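Local coordinates for nodulation protein S (Bradyrhizobium sp., PDB 3OFK) that binds S-adenosyl-L-homocysteine and probably acts as a SAM-dependent N-methyltransferase in the synthesis of the nodulation (Nod) factor, at residues Ala89-Arg92 / Thr93-Trp96; Tyr125-Asp129 / Met130-Arg134. All coordinates share one frame; numbering follows the deposited sequence.

Contact 1: residues Ala89-Arg92 / Thr93-Trp96; sequences ACQR and TKRW
The carbonyl O of Ala89 accepts from Thr93 N at 2.9 Å, the closing i to i+4 bond of helix 83-92, and Thr93 is the residue at which the chain leaves helical geometry. Thr93 OG1 stands 3.1 Å from the same Ala89 O, brought there by a chi1 of 52° that sets the hydroxyl between its own backbone N and carbonyl carbon. One water joins OG1, at 2.7 Å, to the carbonyl O of Cys90, to which it donates, so the last turn of the helix is finished partly by solvent. The chain then makes a type I beta turn from Thr93 to Trp96, closed by Trp96 N to Thr93 O, and a second water bridges Arg92 O and Arg95 N. In this Rossmann-like methyltransferase the turn begins the link from the helix to edge strand 99-103, where Ile99 and Trp101 touch Thr93. Gln91 and Lys94 run side by side on the outer surface, their NE2 and NZ 3.5 Å apart as two donors that do not bond. The guanidinium of Arg92 leaves in another direction, to salt bridges with Glu67 and Asp30.

Contact 2: residues Tyr125-Asp129 / Met130-Arg134; sequences YYLED and MTQMR. With SAH (S-adenosyl-L-homocysteine), chain E.
The amide of Gln132 and the carboxylate of Glu128 meet with their planes turned 60° apart, while the ring of Tyr126 has Tyr125 CE1 over one face and C8 of S-adenosyl-L-homocysteine approaching obliquely, 3.7 Å from Tyr126 CD2. Both ends of the Gln132 amide are used. Its NE2 donates to Glu128 OE1 at 3.1 Å in an almost straight bond; Glu128 OE1 lies in the plane of the amide, but NE2 meets it from above the carboxylate plane. Gln132 OE1 in turn accepts from Glu128 N at 3.1 Å, the N-H arriving above the carbonyl plane. Two bonds to one residue thus fix the rotation of the amide, and the extended Gln132 chain carries it back toward the loop, alongside Glu128. Asp129 is the N-cap of helix 130-142: with chi1 at 54° its carboxylate swings over the first turn, and OD1 takes the N-H of Gln132 at 2.9 Å, nearly in line with the C-O bond. That oxygen also lies 3.1 Å from Thr131 N, near the helix start, where the dipole would probably favour a negative charge. The first helical backbone bond, Met133 N to Asp129 O, follows. In this Rossmann-like fold the segment leads from strand 115-121, past the bound S-adenosyl-L-homocysteine, into the next helix, and Tyr126 and Leu127 both line the pocket. Leu127 faces two ways: CD1 packs on Met133 CG at 4.1 Å, while CD2 lies 3.9 Å from the adenine N6. Beyond Leu127, the Met133 methyl CE reaches Tyr125 CA, and Val172 of helix 169-179 touches the same methionine.

How the contacts relate
From the N terminus, contact 1 comes first, where helix 83-92 ends and the chain turns toward strand 99-103, the edge of the sheet. Contact 2 follows strand 115-121, where a loop passes into helix 130-142. The two are in series and neither encloses nor crosses the other; each joins adjoining segments, so no long loop is closed. One finishes a helix at its C-terminal end, the other begins a helix at its N-terminal end. Their centres lie 30 Å apart on opposite sides of the chain's centre, with nearest atoms about 15 Å apart. The bound S-adenosyl-L-homocysteine is touched by Tyr126 and Leu127 of contact 2, whereas contact 1 lies farther off, its Ala89 side chain about 8 Å from the ligand.

Contact 1: residues Ala89-Arg92 / Thr93-Trp96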
loop_
_atom_site.group_PDB
_atom_site.type_symbol
_atom_site.label_atom_id
_atom_site.label_comp_id
_atom_site.label_asym_id
_atom_site.label_seq_id
_atom_site.Cartn_x
_atom_site.Cartn_y
_atom_site.Cartn_z
ATOM N N ALA A 89 0.888 2.047 -14.441
ATOM C CA ALA A 89 0.077 0.970 -13.919
ATOM C C ALA A 89 -1.100 0.700 -14.842
ATOM O O ALA A 89 -1.393 -0.474 -15.125
ATOM C CB ALA A 89 -0.401 1.254 -12.478
ATOM N N CYS A 90 -1.758 1.742 -15.367
ATOM C CA CYS A 90 -2.935 1.492 -16.190
ATOM C C CYS A 90 -2.552 0.919 -17.538
ATOM O O CYS A 90 -3.395 0.289 -18.198
ATOM C CB CYS A 90 -3.850 2.707 -16.328
ATOM S SG CYS A 90 -3.368 3.949 -17.538
ATOM N N GLN A 91 -1.304 1.126 -17.958
ATOM C CA GLN A 91 -0.810 0.421 -19.145
ATOM C C GLN A 91 -0.615 -1.061 -18.842
ATOM O O GLN A 91 -0.978 -1.935 -19.617
ATOM C CB GLN A 91 0.472 1.080 -19.705
ATOM C CG GLN A 91 1.106 0.334 -20.874
ATOM C CD GLN A 91 0.453 0.609 -22.237
ATOM O OE1 GLN A 91 0.315 1.760 -22.677
ATOM N NE2 GLN A 91 0.087 -0.462 -22.927
ATOM N N ARG A 92 -0.069 -1.345 -17.676
ATOM C CA ARG A 92 0.080 -2.708 -17.215
ATOM C C ARG A 92 -1.249 -3.473 -17.119
ATOM O O ARG A 92 -1.328 -4.649 -17.538
ATOM C CB ARG A 92 0.826 -2.681 -15.899
ATOM C CG ARG A 92 1.050 -3.981 -15.256
ATOM C CD ARG A 92 2.443 -4.005 -14.714
ATOM N NE ARG A 92 2.733 -5.283 -14.104
ATOM C CZ ARG A 92 3.928 -5.607 -13.627
ATOM N NH1 ARG A 92 4.934 -4.744 -13.718
ATOM N NH2 ARG A 92 4.106 -6.797 -13.068
ATOM N N THR A 93 -2.306 -2.825 -16.638
ATOM C CA THR A 93 -3.579 -3.527 -16.443
ATOM C C THR A 93 -4.633 -3.290 -17.509
ATOM O O THR A 93 -5.832 -3.417 -17.229
ATOM C CB THR A 93 -4.196 -3.094 -15.144
ATOM O OG1 THR A 93 -4.245 -1.667 -15.136
ATOM C CG2 THR A 93 -3.358 -3.573 -13.986
ATOM N N LYS A 94 -4.211 -2.944 -18.716
ATOM C CA LYS A 94 -5.155 -2.483 -19.751
ATOM C C LYS A 94 -6.240 -3.495 -20.211
ATOM O O LYS A 94 -7.292 -3.090 -20.713
ATOM C CB LYS A 94 -4.398 -1.983 -20.977
ATOM C CG LYS A 94 -3.905 -3.081 -21.893
ATOM C CD LYS A 94 -2.903 -2.562 -22.900
ATOM C CE LYS A 94 -2.086 -3.709 -23.495
ATOM N NZ LYS A 94 -1.170 -3.243 -24.557
ATOM N N ARG A 95 -6.012 -4.786 -20.019
ATOM C CA ARG A 95 -7.023 -5.786 -20.425
ATOM C C ARG A 95 -8.304 -5.713 -19.589
ATOM O O ARG A 95 -9.356 -6.193 -20.032
ATOM C CB ARG A 95 -6.456 -7.191 -20.347
ATOM C CG ARG A 95 -6.113 -7.614 -18.929
ATOM C CD ARG A 95 -5.456 -8.947 -18.898
ATOM N NE ARG A 95 -6.446 -9.961 -19.242
ATOM C CZ ARG A 95 -6.378 -11.242 -18.906
ATOM N NH1 ARG A 95 -5.354 -11.714 -18.193
ATOM N NH2 ARG A 95 -7.362 -12.047 -19.287
ATOM N N TRP A 96 -8.216 -5.090 -18.404
ATOM C CA TRP A 96 -9.329 -5.016 -17.470
ATOM C C TRP A 96 -10.101 -3.722 -17.736
ATOM O O TRP A 96 -9.496 -2.685 -17.991
ATOM C CB TRP A 96 -8.832 -5.111 -16.026
ATOM C CG TRP A 96 -8.061 -6.353 -15.769
ATOM C CD1 TRP A 96 -6.726 -6.460 -15.453
ATOM C CD2 TRP A 96 -8.570 -7.676 -15.794
ATOM N NE1 TRP A 96 -6.375 -7.775 -15.325
ATOM C CE2 TRP A 96 -7.494 -8.546 -15.521
ATOM C CE3 TRP A 96 -9.834 -8.220 -16.035
ATOM C CZ2 TRP A 96 -7.645 -9.919 -15.479
ATOM C CZ3 TRP A 96 -9.977 -9.600 -15.986
ATOM C CH2 TRP A 96 -8.892 -10.429 -15.707
HETATM O O HOH W 1 -5.893 -0.255 -16.766
HETATM O O HOH W 2 -3.529 -5.998 -18.927
#

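Contact 2: residues Tyr125-Asp129 / Met130-Arg134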
loop_
_atom_site.group_PDB
_atom_site.type_symbol
_atom_site.label_atom_id
_atom_site.label_comp_id
_atom_site.label_asym_id
_atom_site.label_seq_id
_atom_site.Cartn_x
_atom_site.Cartn_y
_atom_site.Cartn_z
ATOM N N TYR A 125 4.461 5.489 5.117
ATOM C CA TYR A 125 5.663 6.162 5.618
ATOM C C TYR A 125 6.154 7.348 4.774
ATOM O O TYR A 125 7.033 8.095 5.208
ATOM C CB TYR A 125 6.810 5.185 5.856
ATOM C CG TYR A 125 7.171 4.240 4.726
ATOM C CD1 TYR A 125 7.944 4.650 3.645
ATOM C CD2 TYR A 125 6.779 2.902 4.778
ATOM C CE1 TYR A 125 8.296 3.743 2.625
ATOM C CE2 TYR A 125 7.125 2.010 3.778
ATOM C CZ TYR A 125 7.874 2.432 2.717
ATOM O OH TYR A 125 8.206 1.503 1.762
ATOM N N TYR A 126 5.601 7.550 3.579
ATOM C CA TYR A 126 5.979 8.752 2.825
ATOM C C TYR A 126 5.339 10.024 3.402
ATOM O O TYR A 126 5.693 11.124 3.049
ATOM C CB TYR A 126 5.628 8.600 1.339
ATOM C CG TYR A 126 6.491 7.571 0.651
ATOM C CD1 TYR A 126 7.846 7.807 0.427
ATOM C CD2 TYR A 126 5.966 6.363 0.241
ATOM C CE1 TYR A 126 8.661 6.854 -0.197
ATOM C CE2 TYR A 126 6.767 5.408 -0.356
ATOM C CZ TYR A 126 8.103 5.663 -0.575
ATOM O OH TYR A 126 8.844 4.692 -1.174
ATOM N N LEU A 127 4.389 9.886 4.290
ATOM C CA LEU A 127 3.768 11.076 4.868
ATOM C C LEU A 127 4.776 11.753 5.818
ATOM O O LEU A 127 5.702 11.113 6.313
ATOM C CB LEU A 127 2.478 10.699 5.581
ATOM C CG LEU A 127 1.379 10.210 4.636
ATOM C CD1 LEU A 127 0.319 9.486 5.469
ATOM C CD2 LEU A 127 0.785 11.366 3.827
ATOM N N GLU A 128 4.601 13.050 6.052
ATOM C CA GLU A 128 5.582 13.839 6.797
ATOM C C GLU A 128 5.614 13.646 8.309
ATOM O O GLU A 128 6.662 13.819 8.925
ATOM C CB GLU A 128 5.361 15.334 6.540
ATOM C CG GLU A 128 5.557 15.726 5.103
ATOM C CD GLU A 128 5.255 17.192 4.895
ATOM O OE1 GLU A 128 4.078 17.528 4.621
ATOM O OE2 GLU A 128 6.200 18.003 5.023
ATOM N N ASP A 129 4.473 13.357 8.913
ATOM C CA ASP A 129 4.415 13.219 10.381
ATOM C C ASP A 129 3.282 12.324 10.806
ATOM O O ASP A 129 2.507 11.857 9.958
ATOM C CB ASP A 129 4.303 14.605 11.027
ATOM C CG ASP A 129 3.137 15.417 10.478
ATOM O OD1 ASP A 129 1.992 14.894 10.484
ATOM O OD2 ASP A 129 3.366 16.577 10.095
ATOM N N MET A 130 3.172 12.110 12.122
ATOM C CA MET A 130 2.152 11.229 12.708
ATOM C C MET A 130 0.732 11.782 12.638
ATOM O O MET A 130 -0.225 11.017 12.719
ATOM C CB MET A 130 2.462 10.928 14.196
ATOM C CG MET A 130 3.310 9.683 14.522
ATOM S SD MET A 130 3.528 8.488 13.211
ATOM C CE MET A 130 5.143 9.017 12.718
ATOM N N THR A 131 0.581 13.100 12.570
ATOM C CA THR A 131 -0.746 13.697 12.464
ATOM C C THR A 131 -1.326 13.393 11.081
ATOM O O THR A 131 -2.488 12.997 10.975
ATOM C CB THR A 131 -0.728 15.209 12.721
ATOM O OG1 THR A 131 -0.268 15.478 14.048
ATOM C CG2 THR A 131 -2.109 15.801 12.563
ATOM N N GLN A 132 -0.504 13.537 10.045
ATOM C CA GLN A 132 -0.887 13.105 8.693
ATOM C C GLN A 132 -1.193 11.604 8.592
ATOM O O GLN A 132 -2.153 11.238 7.916
ATOM C CB GLN A 132 0.182 13.478 7.661
ATOM C CG GLN A 132 0.368 14.950 7.519
ATOM C CD GLN A 132 1.441 15.312 6.551
ATOM O OE1 GLN A 132 1.914 14.479 5.765
ATOM N NE2 GLN A 132 1.812 16.570 6.567
ATOM N N MET A 133 -0.405 10.747 9.256
ATOM C CA MET A 133 -0.696 9.304 9.220
ATOM C C MET A 133 -2.073 8.992 9.807
ATOM O O MET A 133 -2.854 8.281 9.187
ATOM C CB MET A 133 0.363 8.481 9.927
ATOM C CG MET A 133 1.686 8.504 9.252
ATOM S SD MET A 133 2.736 7.065 9.632
ATOM C CE MET A 133 4.324 7.789 9.100
ATOM N N ARG A 134 -2.362 9.550 10.977
ATOM C CA ARG A 134 -3.664 9.432 11.623
ATOM C C ARG A 134 -4.782 9.937 10.713
ATOM O O ARG A 134 -5.831 9.307 10.616
ATOM C CB ARG A 134 -3.698 10.245 12.923
ATOM C CG ARG A 134 -2.805 9.697 14.013
ATOM C CD ARG A 134 -3.258 10.132 15.406
ATOM N NE ARG A 134 -3.071 9.025 16.351
ATOM C CZ ARG A 134 -1.902 8.685 16.906
ATOM N NH1 ARG A 134 -1.847 7.645 17.735
ATOM N NH2 ARG A 134 -0.787 9.376 16.637
HETATM N N SAH E . 1.450 -0.700 -2.824
HETATM C CA SAH E . 2.415 -1.125 -3.832
HETATM C CB SAH E . 3.311 0.050 -4.217
HETATM C CG SAH E . 4.265 0.628 -3.184
HETATM S SD SAH E . 5.435 1.874 -3.830
HETATM C C SAH E . 3.271 -2.329 -3.408
HETATM O O SAH E . 3.311 -2.702 -2.233
HETATM O OXT SAH E . 3.933 -2.946 -4.240
HETATM C "C5'" SAH E . 4.579 3.315 -3.111
HETATM C "C4'" SAH E . 3.531 4.019 -3.950
HETATM O "O4'" SAH E . 2.822 4.932 -3.113
HETATM C "C3'" SAH E . 4.097 4.826 -5.117
HETATM O "O3'" SAH E . 3.304 4.602 -6.291
HETATM C "C2'" SAH E . 3.975 6.275 -4.619
HETATM O "O2'" SAH E . 3.828 7.194 -5.674
HETATM C "C1'" SAH E . 2.728 6.178 -3.782
HETATM N N9 SAH E . 2.483 7.228 -2.768
HETATM C C8 SAH E . 3.399 7.820 -1.935
HETATM N N7 SAH E . 2.741 8.685 -1.135
HETATM C C5 SAH E . 1.430 8.656 -1.431
HETATM C C6 SAH E . 0.359 9.330 -0.844
HETATM N N6 SAH E . 0.612 10.253 0.126
HETATM N N1 SAH E . -0.899 9.100 -1.344
HETATM C C2 SAH E . -1.082 8.175 -2.366
HETATM N N3 SAH E . -0.003 7.490 -2.913
HETATM C C4 SAH E . 1.242 7.715 -2.436
#